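Local coordinates for CT263 (Chlamydia trachomatis, PDB 4QAS), which probably hydrolyses the N-glycosidic bond of futalosine-type nucleosides, as an MTAN-like nucleosidase of the futalosine route to menaquinone, at residues A[91-96]-A[109-114]; A[121-126]-A[135-140]; A[161-166]-A[181-186]. The protein carries 1 engineered substitution. All blocks are in the same frame, centred on the assembly; numbering follows the deposited sequence.

Interaction 1 (A[91-96]-A[109-114]); sequences YTITSV and LEVTPI
Backbone hydrogen bonds carry most of this antiparallel pairing. Val96 N donates to Leu109 O (2.9 Å), in the plane of that carbonyl, and Leu109 N returns a bond to Val96 O, nearly along its C=O axis, so the two residues form a hydrogen-bonded pair; Ser95 and Glu110 follow as the non-hydrogen-bonded one. At the corner of the chain at Thr94, Val111 N reaches Thr94 O in a nearly straight bond (174° at the hydrogen), but from 46° out of the carbonyl plane.

On the Thr92 side of the corner a side chain takes over. Thr92 OG1, set anti to the backbone N (chi1 -170°), accepts Ile114 N at 2.9 Å and is also hydrogen-bonded to Met160 O. A water within hydrogen-bonding distance of Thr92 OG1, Ile93 O and Thr112 O bridges residues 92-93 and the loop after Glu110.

The apolar part centres on Val111. Its CG2 lies 3.6 Å from Ile93 CG2, the two side chains side by side and pointing the same way, while its CG1 meets Val96 CG1 at 4.2 Å; Ala148 of helix 144-153 also packs on Val111.

The arrangement is the base of a beta hairpin, strands 90-99 and 106-110, opening into a water-bridged loop at a strand corner.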
ATOM      1  N   TYR A  91      14.089   2.894   7.721  1.00 12.98           N
ATOM      2  CA  TYR A  91      14.839   4.131   7.816  1.00 12.80           C
ATOM      3  C   TYR A  91      14.935   4.764   6.442  1.00 12.42           C
ATOM      4  O   TYR A  91      14.838   4.092   5.418  1.00 13.72           O
ATOM      5  CB  TYR A  91      16.263   3.855   8.295  1.00 13.62           C
ATOM      6  CG  TYR A  91      16.355   3.346   9.692  1.00 13.09           C
ATOM      7  CD1 TYR A  91      16.295   1.994   9.981  1.00 14.96           C
ATOM      8  CD2 TYR A  91      16.552   4.227  10.753  1.00 14.94           C
ATOM      9  CE1 TYR A  91      16.416   1.532  11.268  1.00 15.32           C
ATOM     10  CE2 TYR A  91      16.685   3.771  12.051  1.00 16.47           C
ATOM     11  CZ  TYR A  91      16.606   2.414  12.312  1.00 16.69           C
ATOM     12  OH  TYR A  91      16.730   1.897  13.592  1.00 19.36           O
ATOM     13  N   THR A  92      15.150   6.072   6.463  1.00 13.10           N
ATOM     14  CA  THR A  92      15.633   6.783   5.292  1.00 13.55           C
ATOM     15  C   THR A  92      17.101   7.118   5.483  1.00 14.91           C
ATOM     16  O   THR A  92      17.558   7.321   6.601  1.00 16.54           O
ATOM     17  CB  THR A  92      14.785   8.029   4.990  1.00 15.36           C
ATOM     18  OG1 THR A  92      15.181   8.538   3.700  1.00 18.26           O
ATOM     19  CG2 THR A  92      14.879   9.086   6.055  1.00 15.47           C
ATOM     20  N   ILE A  93      17.840   7.143   4.397  1.00 14.53           N
ATOM     21  CA  ILE A  93      19.301   7.283   4.437  1.00 13.27           C
ATOM     22  C   ILE A  93      19.724   8.723   4.192  1.00 15.56           C
ATOM     23  O   ILE A  93      19.210   9.405   3.288  1.00 16.16           O
ATOM     24  CB  ILE A  93      19.922   6.326   3.414  1.00 14.10           C
ATOM     25  CG1 ILE A  93      19.449   4.900   3.673  1.00 14.58           C
ATOM     26  CG2 ILE A  93      21.427   6.458   3.401  1.00 13.83           C
ATOM     27  CD1 ILE A  93      19.704   4.385   5.106  1.00 14.30           C
ATOM     28  N   THR A  94      20.683   9.200   4.990  1.00 15.61           N
ATOM     29  CA  THR A  94      21.228  10.538   4.811  1.00 15.97           C
ATOM     30  C   THR A  94      22.457  10.521   3.927  1.00 16.45           C
ATOM     31  O   THR A  94      22.634  11.419   3.101  1.00 18.88           O
ATOM     32  CB  THR A  94      21.561  11.136   6.178  1.00 19.25           C
ATOM     33  OG1 THR A  94      22.444  10.257   6.885  1.00 20.19           O
ATOM     34  CG2 THR A  94      20.282  11.302   6.992  1.00 23.47           C
ATOM     35  N   SER A  95      23.337   9.548   4.112  1.00 16.36           N
ATOM     36  CA  SER A  95      24.487   9.378   3.240  1.00 17.06           C
ATOM     37  C   SER A  95      24.788   7.895   3.130  1.00 17.18           C
ATOM     38  O   SER A  95      24.477   7.105   4.023  1.00 15.30           O
ATOM     39  CB  SER A  95      25.708  10.167   3.721  1.00 20.66           C
ATOM     40  OG  SER A  95      26.276   9.533   4.837  1.00 23.01           O
ATOM     41  N   VAL A  96      25.376   7.535   1.999  1.00 14.63           N
ATOM     42  CA  VAL A  96      25.770   6.172   1.719  1.00 14.69           C
ATOM     43  C   VAL A  96      27.255   6.160   1.371  1.00 14.18           C
ATOM     44  O   VAL A  96      27.731   7.004   0.588  1.00 16.01           O
ATOM     45  CB  VAL A  96      24.901   5.557   0.610  1.00 15.30           C
ATOM     46  CG1 VAL A  96      24.950   6.382  -0.675  1.00 16.62           C
ATOM     47  CG2 VAL A  96      25.279   4.115   0.388  1.00 16.35           C
ATOM     48  N   LEU A 109      28.387   9.541  -0.654  1.00 15.98           N
ATOM     49  CA  LEU A 109      27.472  10.488  -1.253  1.00 18.16           C
ATOM     50  C   LEU A 109      26.287  10.736  -0.348  1.00 17.83           C
ATOM     51  O   LEU A 109      25.733   9.803   0.247  1.00 17.38           O
ATOM     52  CB  LEU A 109      26.950   9.988  -2.584  1.00 19.54           C
ATOM     53  CG  LEU A 109      27.928  10.010  -3.753  1.00 21.37           C
ATOM     54  CD1 LEU A 109      27.259   9.281  -4.921  1.00 25.82           C
ATOM     55  CD2 LEU A 109      28.345  11.408  -4.131  1.00 23.15           C
ATOM     56  N   GLU A 110      25.866  11.986  -0.283  1.00 17.24           N
ATOM     57  CA  GLU A 110      24.621  12.324   0.372  1.00 17.31           C
ATOM     58  C   GLU A 110      23.446  11.825  -0.469  1.00 17.57           C
ATOM     59  O   GLU A 110      23.497  11.794  -1.705  1.00 19.35           O
ATOM     60  CB  GLU A 110      24.503  13.835   0.544  1.00 18.31           C
ATOM     61  CG  GLU A 110      23.547  14.240   1.653  1.00 19.46           C
ATOM     62  CD  GLU A 110      24.123  13.987   3.051  1.00 20.76           C
ATOM     63  OE1 GLU A 110      23.372  14.140   4.045  1.00 25.35           O
ATOM     64  OE2 GLU A 110      25.325  13.699   3.159  1.00 23.10           O
ATOM     65  N   VAL A 111      22.380  11.430   0.227  1.00 18.59           N
ATOM     66  CA  VAL A 111      21.143  11.091  -0.454  0.55 20.83           C
ATOM     67  C   VAL A 111      20.019  11.862   0.209  1.00 22.06           C
ATOM     68  O   VAL A 111      20.146  12.408   1.307  1.00 22.27           O
ATOM     69  CB  VAL A 111      20.835   9.581  -0.529  0.55 20.43           C
ATOM     70  CG1 VAL A 111      21.683   8.902  -1.591  0.55 25.83           C
ATOM     71  CG2 VAL A 111      21.076   8.949   0.794  0.55 21.14           C
ATOM     72  N   THR A 112      18.931  11.988  -0.537  1.00 19.37           N
ATOM     73  CA  THR A 112      17.853  12.901  -0.152  1.00 19.64           C
ATOM     74  C   THR A 112      16.930  12.194   0.836  1.00 16.94           C
ATOM     75  O   THR A 112      16.280  11.206   0.462  1.00 17.64           O
ATOM     76  CB  THR A 112      17.075  13.303  -1.382  1.00 20.31           C
ATOM     77  OG1 THR A 112      17.963  13.992  -2.278  1.00 25.51           O
ATOM     78  CG2 THR A 112      15.900  14.212  -1.014  1.00 23.56           C
ATOM     79  N   PRO A 113      16.800  12.665   2.079  1.00 19.55           N
ATOM     80  CA  PRO A 113      15.969  11.933   3.036  1.00 19.21           C
ATOM     81  C   PRO A 113      14.488  12.098   2.745  1.00 18.40           C
ATOM     82  O   PRO A 113      14.010  13.150   2.326  1.00 23.28           O
ATOM     83  CB  PRO A 113      16.328  12.550   4.391  1.00 25.31           C
ATOM     84  CG  PRO A 113      17.523  13.369   4.154  1.00 32.82           C
ATOM     85  CD  PRO A 113      17.465  13.806   2.722  1.00 24.67           C
ATOM     86  N   ILE A 114      13.763  11.026   3.001  1.00 17.98           N
ATOM     87  CA  ILE A 114      12.318  10.971   2.819  1.00 17.57           C
ATOM     88  C   ILE A 114      11.662  11.510   4.078  1.00 18.93           C
ATOM     89  O   ILE A 114      12.059  11.124   5.189  1.00 19.55           O
ATOM     90  CB  ILE A 114      11.898   9.524   2.566  1.00 19.42           C
ATOM     91  CG1 ILE A 114      12.417   9.116   1.192  1.00 27.73           C
ATOM     92  CG2 ILE A 114      10.377   9.335   2.691  1.00 21.86           C
ATOM     93  CD1 ILE A 114      12.549   7.678   1.026  1.00 22.69           C
TER
HETATM   94  O   HOH W   1      17.173   8.828   1.552  1.00 18.77           O

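Interaction 2 (A[121-126]-A[135-140]); sequences QLTSVR and EHLQLV
Two parallel strands, 119-124 and 139-141, meet here in a buried part of the central mixed sheet, strand 90-99 lying on the far side of the first from the second. Leu139 is gripped at both backbone polar atoms: its N donates to Gln121 O (3.2 Å), nearly along the C=O axis, and its O accepts Thr123 N at 2.9 Å in the carbonyl plane. These two bonds flank the Leu122-Leu139 bridge; the next, Thr123 with Val140, is completed by a backbone bond between Thr123 and Asp141.

Ahead of the first bridge a side chain extends the pattern. Gln138, with CG anti to its carbonyl carbon and the chain extended, brings OE1 2.9 Å from Gln121 N; the bond is straight (171°), yet the donor stands 42° above the amide plane. A water within hydrogen-bonding distance of Gln121 OE1 and His136 O gives a second link at this end.

On one face Leu122 CD1 lies against Leu139 CB at 3.9 Å. Thr123 and Val140 share the other: Val125 CG2 obliquely crosses Val140 at CG1, and Leu137 CD2 touches Thr123 OG1 at 3.5 Å, roughly at right angles.

Chemically, the side-chain amide of Gln138 does the work of a backbone carbonyl, continuing the interstrand bonding one step ahead of strand 139-141.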
ATOM      1  N   GLN A 121      22.589   6.133   8.504  1.00 19.08           N
ATOM      2  CA  GLN A 121      23.687   6.069   7.545  1.00 16.85           C
ATOM      3  C   GLN A 121      23.827   4.653   7.028  1.00 15.59           C
ATOM      4  O   GLN A 121      23.523   3.682   7.734  1.00 17.66           O
ATOM      5  CB  GLN A 121      25.000   6.477   8.195  1.00 23.09           C
ATOM      6  CG  GLN A 121      25.061   7.974   8.512  1.00 41.47           C
ATOM      7  CD  GLN A 121      26.369   8.400   9.161  1.00 74.40           C
ATOM      8  OE1 GLN A 121      26.951   7.662   9.957  1.00 83.94           O
ATOM      9  NE2 GLN A 121      26.836   9.601   8.823  1.00 82.99           N
ATOM     10  N   LEU A 122      24.222   4.540   5.762  1.00 15.41           N
ATOM     11  CA  LEU A 122      24.286   3.270   5.048  1.00 13.06           C
ATOM     12  C   LEU A 122      25.705   3.081   4.536  1.00 14.55           C
ATOM     13  O   LEU A 122      26.327   4.025   4.053  1.00 15.51           O
ATOM     14  CB  LEU A 122      23.347   3.302   3.868  1.00 13.74           C
ATOM     15  CG  LEU A 122      23.263   2.031   3.029  1.00 14.28           C
ATOM     16  CD1 LEU A 122      22.749   0.834   3.852  1.00 14.38           C
ATOM     17  CD2 LEU A 122      22.395   2.289   1.850  1.00 14.52           C
ATOM     18  N   THR A 123      26.226   1.866   4.665  1.00 14.63           N
ATOM     19  CA  THR A 123      27.457   1.458   4.013  1.00 14.96           C
ATOM     20  C   THR A 123      27.127   0.326   3.069  1.00 14.57           C
ATOM     21  O   THR A 123      26.408  -0.598   3.449  1.00 14.73           O
ATOM     22  CB  THR A 123      28.473   0.984   5.028  1.00 16.27           C
ATOM     23  OG1 THR A 123      28.811   2.076   5.873  1.00 20.81           O
ATOM     24  CG2 THR A 123      29.747   0.509   4.361  1.00 19.56           C
ATOM     25  N   SER A 124      27.663   0.400   1.855  1.00 15.35           N
ATOM     26  CA  SER A 124      27.471  -0.617   0.828  1.00 15.69           C
ATOM     27  C   SER A 124      28.766  -1.380   0.665  1.00 16.57           C
ATOM     28  O   SER A 124      29.830  -0.774   0.532  1.00 18.71           O
ATOM     29  CB  SER A 124      27.113   0.003  -0.525  1.00 15.66           C
ATOM     30  OG  SER A 124      25.893   0.719  -0.458  1.00 16.45           O
ATOM     31  N   VAL A 125      28.671  -2.702   0.692  1.00 18.33           N
ATOM     32  CA  VAL A 125      29.833  -3.545   0.461  1.00 21.88           C
ATOM     33  C   VAL A 125      29.437  -4.695  -0.448  1.00 25.47           C
ATOM     34  O   VAL A 125      28.297  -5.163  -0.419  1.00 24.61           O
ATOM     35  CB  VAL A 125      30.422  -4.069   1.781  1.00 27.31           C
ATOM     36  CG1 VAL A 125      31.067  -2.928   2.571  1.00 28.46           C
ATOM     37  CG2 VAL A 125      29.367  -4.761   2.568  1.00 25.26           C
ATOM     38  N   ARG A 126      30.403  -5.163  -1.235  1.00 25.39           N
ATOM     39  CA  ARG A 126      30.115  -6.171  -2.248  1.00 33.93           C
ATOM     40  C   ARG A 126      29.731  -7.495  -1.604  1.00 38.85           C
ATOM     41  O   ARG A 126      28.753  -8.133  -2.008  1.00 44.47           O
ATOM     42  CB  ARG A 126      31.322  -6.312  -3.178  1.00 42.98           C
ATOM     43  CG  ARG A 126      31.685  -4.994  -3.874  1.00 92.29           C
ATOM     44  CD  ARG A 126      33.011  -5.041  -4.624  1.00 90.47           C
ATOM     45  NE  ARG A 126      34.152  -4.744  -3.757  1.00 73.00           N
ATOM     46  CZ  ARG A 126      34.998  -5.645  -3.264  1.00 47.92           C
ATOM     47  NH1 ARG A 126      34.868  -6.938  -3.543  1.00 50.43           N
ATOM     48  NH2 ARG A 126      35.993  -5.243  -2.493  1.00 43.36           N
ATOM     49  N   GLU A 135      31.652  -0.554  15.554  1.00 56.77           N
ATOM     50  CA  GLU A 135      31.379   0.695  16.252  1.00 57.99           C
ATOM     51  C   GLU A 135      30.920   1.789  15.296  1.00 54.87           C
ATOM     52  O   GLU A 135      30.119   2.648  15.682  1.00 68.08           O
ATOM     53  CB  GLU A 135      32.631   1.138  17.013  1.00 52.06           C
ATOM     54  N   HIS A 136      31.389   1.764  14.048  1.00 31.57           N
ATOM     55  CA  HIS A 136      31.218   2.881  13.128  1.00 40.44           C
ATOM     56  C   HIS A 136      30.252   2.592  11.985  1.00 32.51           C
ATOM     57  O   HIS A 136      30.128   3.418  11.075  1.00 40.58           O
ATOM     58  CB  HIS A 136      32.577   3.314  12.568  1.00 44.52           C
ATOM     59  N   LEU A 137      29.557   1.458  12.001  1.00 28.71           N
ATOM     60  CA  LEU A 137      28.589   1.136  10.965  1.00 22.99           C
ATOM     61  C   LEU A 137      27.188   1.129  11.557  1.00 23.82           C
ATOM     62  O   LEU A 137      26.991   0.857  12.749  1.00 24.30           O
ATOM     63  CB  LEU A 137      28.878  -0.228  10.326  1.00 26.52           C
ATOM     64  CG  LEU A 137      30.252  -0.405   9.668  1.00 31.02           C
ATOM     65  CD1 LEU A 137      30.351  -1.782   9.010  1.00 32.72           C
ATOM     66  CD2 LEU A 137      30.534   0.693   8.647  1.00 33.97           C
ATOM     67  N   GLN A 138      26.216   1.466  10.710  1.00 19.92           N
ATOM     68  CA  GLN A 138      24.821   1.416  11.095  1.00 18.12           C
ATOM     69  C   GLN A 138      24.160   0.355  10.227  1.00 16.25           C
ATOM     70  O   GLN A 138      24.158  -0.831  10.570  1.00 17.73           O
ATOM     71  CB  GLN A 138      24.154   2.804  10.990  1.00 20.03           C
ATOM     72  CG  GLN A 138      24.637   3.771  12.081  1.00 24.57           C
ATOM     73  CD  GLN A 138      24.070   5.192  12.001  1.00 30.59           C
ATOM     74  OE1 GLN A 138      23.106   5.474  11.294  1.00 24.84           O
ATOM     75  NE2 GLN A 138      24.681   6.094  12.756  1.00 56.50           N
ATOM     76  N   LEU A 139      23.557   0.751   9.118  1.00 13.93           N
ATOM     77  CA  LEU A 139      22.976  -0.174   8.168  1.00 13.30           C
ATOM     78  C   LEU A 139      23.975  -0.524   7.068  1.00 13.74           C
ATOM     79  O   LEU A 139      24.795   0.308   6.670  1.00 14.51           O
ATOM     80  CB  LEU A 139      21.716   0.438   7.549  1.00 13.61           C
ATOM     81  CG  LEU A 139      20.603   0.745   8.547  1.00 12.88           C
ATOM     82  CD1 LEU A 139      19.467   1.461   7.817  1.00 13.69           C
ATOM     83  CD2 LEU A 139      20.104  -0.570   9.155  1.00 14.70           C
ATOM     84  N   VAL A 140      23.887  -1.748   6.572  1.00 13.06           N
ATOM     85  CA  VAL A 140      24.831  -2.258   5.589  1.00 13.90           C
ATOM     86  C   VAL A 140      24.056  -2.980   4.503  1.00 14.74           C
ATOM     87  O   VAL A 140      23.266  -3.883   4.795  1.00 15.93           O
ATOM     88  CB  VAL A 140      25.851  -3.222   6.214  1.00 16.36           C
ATOM     89  CG1 VAL A 140      26.825  -3.700   5.133  1.00 19.02           C
ATOM     90  CG2 VAL A 140      26.573  -2.558   7.363  1.00 17.46           C
TER
HETATM   91  O   HOH W   2      27.600   4.700   9.577  1.00 40.43           O

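Interaction 3 (A[161-166]-A[181-186]); sequences IKVSSN and VKLSQK. Engineered in segment 161-166: Asn166 (natural residue Asp). With SO4 (sulfate ion), chain C.
Leu183 extends from helix 180-197 to strand 158-167 and lays its forked end across it, between Val163 and Ser165. Its CG is anti to the carbonyl carbon (chi1 -69°), which carries both methyls to the strand. CD1 rests on Ser165 CB at 3.6 Å, while CD2 sits 3.5 Å from Ser164 O and 3.8 Å from Val163 CG2.

Val163 points at the helix and crosses Leu183 obliquely. Its CG1 takes the crowded place between backbone N and carbonyl carbon, touching Leu183 O at 3.8 Å and also lying near CD2 of that leucine. Besides Leu183 CD2, Val163 CG2 meets Lys186 CB at 3.9 Å, the two side chains crossing at about a right angle; only the root of the lysine takes part, since its chain bends at chi2 and chi3 and leads the amino group away.

No hydrogen bond joins the two segments, and Ser165 O is buried without a polar partner. Ser165 OG donates in plane to OD1 of the engineered Asn166 (2.8 Å), and Phe77 of strand 71-80 packs against Val163, Ser165 and Leu183 alike. Lys182, which takes no part in the strand contact, donates through NZ to a sulfate, probably from the crystallisation liquor, which is also bound by Glu41 N of the second subunit; Gln185 NE2 bonds Leu25 O of that subunit.

Segments 161-166 and 181-186 run nearly antiparallel, 158° between directions and 8.7 Å between axes at closest approach: helix-on-sheet packing consistent with the alpha/beta/alpha sandwich of the nucleoside phosphorylase/MTAN family.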
ATOM      1  N   ILE A 161      15.149   4.028   1.069  1.00 12.53           N
ATOM      2  CA  ILE A 161      14.409   3.421   2.172  1.00 13.30           C
ATOM      3  C   ILE A 161      15.096   2.091   2.437  1.00 12.53           C
ATOM      4  O   ILE A 161      15.226   1.267   1.529  1.00 13.29           O
ATOM      5  CB  ILE A 161      12.950   3.149   1.791  1.00 13.56           C
ATOM      6  CG1 ILE A 161      12.236   4.443   1.422  1.00 15.15           C
ATOM      7  CG2 ILE A 161      12.229   2.468   2.939  1.00 15.51           C
ATOM      8  CD1 ILE A 161      10.885   4.244   0.728  1.00 16.88           C
ATOM      9  N   LYS A 162      15.538   1.882   3.671  1.00 12.32           N
ATOM     10  CA  LYS A 162      16.171   0.628   4.043  1.00 11.62           C
ATOM     11  C   LYS A 162      15.500   0.102   5.298  1.00 11.40           C
ATOM     12  O   LYS A 162      15.378   0.821   6.282  1.00 12.69           O
ATOM     13  CB  LYS A 162      17.673   0.794   4.258  1.00 12.99           C
ATOM     14  CG  LYS A 162      18.403   1.247   2.992  1.00 13.78           C
ATOM     15  CD  LYS A 162      18.624   0.133   1.972  1.00 13.13           C
ATOM     16  CE  LYS A 162      18.882   0.691   0.559  1.00 15.09           C
ATOM     17  NZ  LYS A 162      19.406  -0.316  -0.376  1.00 15.61           N
ATOM     18  N   VAL A 163      15.097  -1.166   5.247  1.00 11.36           N
ATOM     19  CA  VAL A 163      14.502  -1.838   6.403  1.00 11.48           C
ATOM     20  C   VAL A 163      15.540  -2.780   6.991  1.00 11.52           C
ATOM     21  O   VAL A 163      16.184  -3.528   6.265  1.00 11.87           O
ATOM     22  CB  VAL A 163      13.196  -2.566   6.043  1.00 11.57           C
ATOM     23  CG1 VAL A 163      13.400  -3.645   5.041  1.00 12.05           C
ATOM     24  CG2 VAL A 163      12.537  -3.123   7.302  1.00 12.12           C
ATOM     25  N   SER A 164      15.732  -2.695   8.304  1.00 12.38           N
ATOM     26  CA  SER A 164      16.708  -3.550   8.986  1.00 11.54           C
ATOM     27  C   SER A 164      16.254  -5.005   8.945  1.00 11.94           C
ATOM     28  O   SER A 164      15.177  -5.360   9.454  1.00 13.98           O
ATOM     29  CB  SER A 164      16.903  -3.060  10.406  1.00 13.02           C
ATOM     30  OG  SER A 164      15.663  -2.864  11.020  1.00 14.13           O
ATOM     31  N   SER A 165      17.055  -5.847   8.293  1.00 11.23           N
ATOM     32  CA  SER A 165      16.642  -7.185   7.932  1.00 12.81           C
ATOM     33  C   SER A 165      17.254  -8.287   8.769  1.00 13.22           C
ATOM     34  O   SER A 165      16.741  -9.403   8.740  1.00 14.66           O
ATOM     35  CB  SER A 165      16.948  -7.438   6.456  1.00 13.56           C
ATOM     36  OG  SER A 165      18.313  -7.269   6.155  1.00 14.43           O
ATOM     37  N   ASN A 166      18.337  -8.004   9.484  1.00 13.03           N
ATOM     38  CA  ASN A 166      19.099  -9.009  10.210  1.00 13.37           C
ATOM     39  C   ASN A 166      20.272  -8.307  10.850  1.00 13.92           C
ATOM     40  O   ASN A 166      20.672  -7.219  10.414  1.00 14.94           O
ATOM     41  CB  ASN A 166      19.629 -10.086   9.276  1.00 14.56           C
ATOM     42  CG  ASN A 166      20.607  -9.547   8.235  1.00 16.38           C
ATOM     43  OD1 ASN A 166      20.195  -8.971   7.221  1.00 16.48           O
ATOM     44  ND2 ASN A 166      21.900  -9.744   8.455  1.00 18.15           N
ATOM     45  N   VAL A 181       9.076 -11.787   3.386  1.00 15.61           N
ATOM     46  CA  VAL A 181       7.764 -11.201   3.099  1.00 15.75           C
ATOM     47  C   VAL A 181       7.493 -10.016   4.021  1.00 14.78           C
ATOM     48  O   VAL A 181       7.097  -8.934   3.555  1.00 15.04           O
ATOM     49  CB  VAL A 181       6.651 -12.262   3.167  1.00 18.18           C
ATOM     50  CG1 VAL A 181       5.261 -11.603   3.066  1.00 17.37           C
ATOM     51  CG2 VAL A 181       6.822 -13.247   2.012  1.00 19.08           C
ATOM     52  N   LYS A 182       7.703 -10.186   5.338  1.00 14.91           N
ATOM     53  CA  LYS A 182       7.499  -9.086   6.279  1.00 14.70           C
ATOM     54  C   LYS A 182       8.367  -7.900   5.924  1.00 13.54           C
ATOM     55  O   LYS A 182       7.933  -6.746   6.009  1.00 14.53           O
ATOM     56  CB  LYS A 182       7.835  -9.537   7.711  1.00 17.46           C
ATOM     57  CG  LYS A 182       6.761 -10.365   8.390  1.00 22.82           C
ATOM     58  CD  LYS A 182       7.146 -10.640   9.840  1.00 25.29           C
ATOM     59  CE  LYS A 182       6.177 -11.593  10.498  1.00 33.66           C
ATOM     60  NZ  LYS A 182       6.622 -11.946  11.870  1.00 45.30           N
ATOM     61  N   LEU A 183       9.618  -8.164   5.569  1.00 13.90           N
ATOM     62  CA  LEU A 183      10.538  -7.083   5.252  1.00 12.38           C
ATOM     63  C   LEU A 183      10.104  -6.349   3.986  1.00 12.79           C
ATOM     64  O   LEU A 183      10.120  -5.121   3.939  1.00 12.97           O
ATOM     65  CB  LEU A 183      11.955  -7.647   5.130  1.00 13.09           C
ATOM     66  CG  LEU A 183      12.571  -8.141   6.437  1.00 13.32           C
ATOM     67  CD1 LEU A 183      13.729  -9.090   6.095  1.00 15.11           C
ATOM     68  CD2 LEU A 183      12.999  -6.944   7.233  1.00 13.99           C
ATOM     69  N   SER A 184       9.735  -7.086   2.955  1.00 12.97           N
ATOM     70  CA  SER A 184       9.263  -6.477   1.722  1.00 12.93           C
ATOM     71  C   SER A 184       7.997  -5.663   1.960  1.00 12.48           C
ATOM     72  O   SER A 184       7.811  -4.594   1.361  1.00 13.20           O
ATOM     73  CB  SER A 184       9.035  -7.594   0.719  1.00 14.59           C
ATOM     74  OG  SER A 184       8.600  -7.118  -0.551  1.00 14.53           O
ATOM     75  N   GLN A 185       7.125  -6.147   2.844  1.00 12.71           N
ATOM     76  CA  GLN A 185       5.909  -5.426   3.182  1.00 13.16           C
ATOM     77  C   GLN A 185       6.227  -4.088   3.835  1.00 12.97           C
ATOM     78  O   GLN A 185       5.548  -3.088   3.559  1.00 13.78           O
ATOM     79  CB  GLN A 185       5.009  -6.303   4.060  1.00 12.52           C
ATOM     80  CG  GLN A 185       3.712  -5.661   4.413  1.00 14.08           C
ATOM     81  CD  GLN A 185       2.796  -5.506   3.230  1.00 14.81           C
ATOM     82  OE1 GLN A 185       2.901  -6.240   2.230  1.00 16.35           O
ATOM     83  NE2 GLN A 185       1.851  -4.567   3.317  1.00 15.18           N
ATOM     84  N   LYS A 186       7.241  -4.039   4.708  1.00 13.21           N
ATOM     85  CA  LYS A 186       7.640  -2.759   5.297  1.00 12.68           C
ATOM     86  C   LYS A 186       8.041  -1.765   4.226  1.00 13.05           C
ATOM     87  O   LYS A 186       7.725  -0.578   4.320  1.00 14.06           O
ATOM     88  CB  LYS A 186       8.797  -2.938   6.277  1.00 15.28           C
ATOM     89  CG  LYS A 186       8.468  -3.678   7.547  1.00 18.18           C
ATOM     90  CD  LYS A 186       7.458  -2.950   8.425  1.00 28.39           C
ATOM     91  CE  LYS A 186       8.019  -1.681   9.042  1.00 51.55           C
ATOM     92  NZ  LYS A 186       7.028  -1.028   9.951  1.00 64.80           N
TER
HETATM   93  S   SO4 C 201       5.229  -8.647  13.452  1.00 79.76           S
HETATM   94  O1  SO4 C 201       5.130  -7.326  14.072  1.00 76.44           O
HETATM   95  O2  SO4 C 201       5.013  -8.517  12.012  1.00 84.29           O
HETATM   96  O3  SO4 C 201       6.559  -9.207  13.677  1.00 84.16           O
HETATM   97  O4  SO4 C 201       4.225  -9.539  14.030  1.00 68.41           O

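How the interactions relate
The contacts follow one another along the chain, each closing before the next opens, and all three reach the same mixed sheet, their centres about 12 Å (1 to 2), 17 Å (1 to 3) and 16 Å (2 to 3) apart. Strand 90-99 is shared ground: it neighbours strand 119-124 of interaction 2, where Ser95 O and Leu122 N probably bond, and strand 158-167 of interaction 3, where Tyr91 N and Lys162 O probably do. Between interactions 2 and 3, Leu139 and Leu122 pack on Lys162, whose amino group forms a salt bridge with Asp141. Hairpin, parallel pair and covering helix thus belong to one continuous core, with the helix also facing the second subunit.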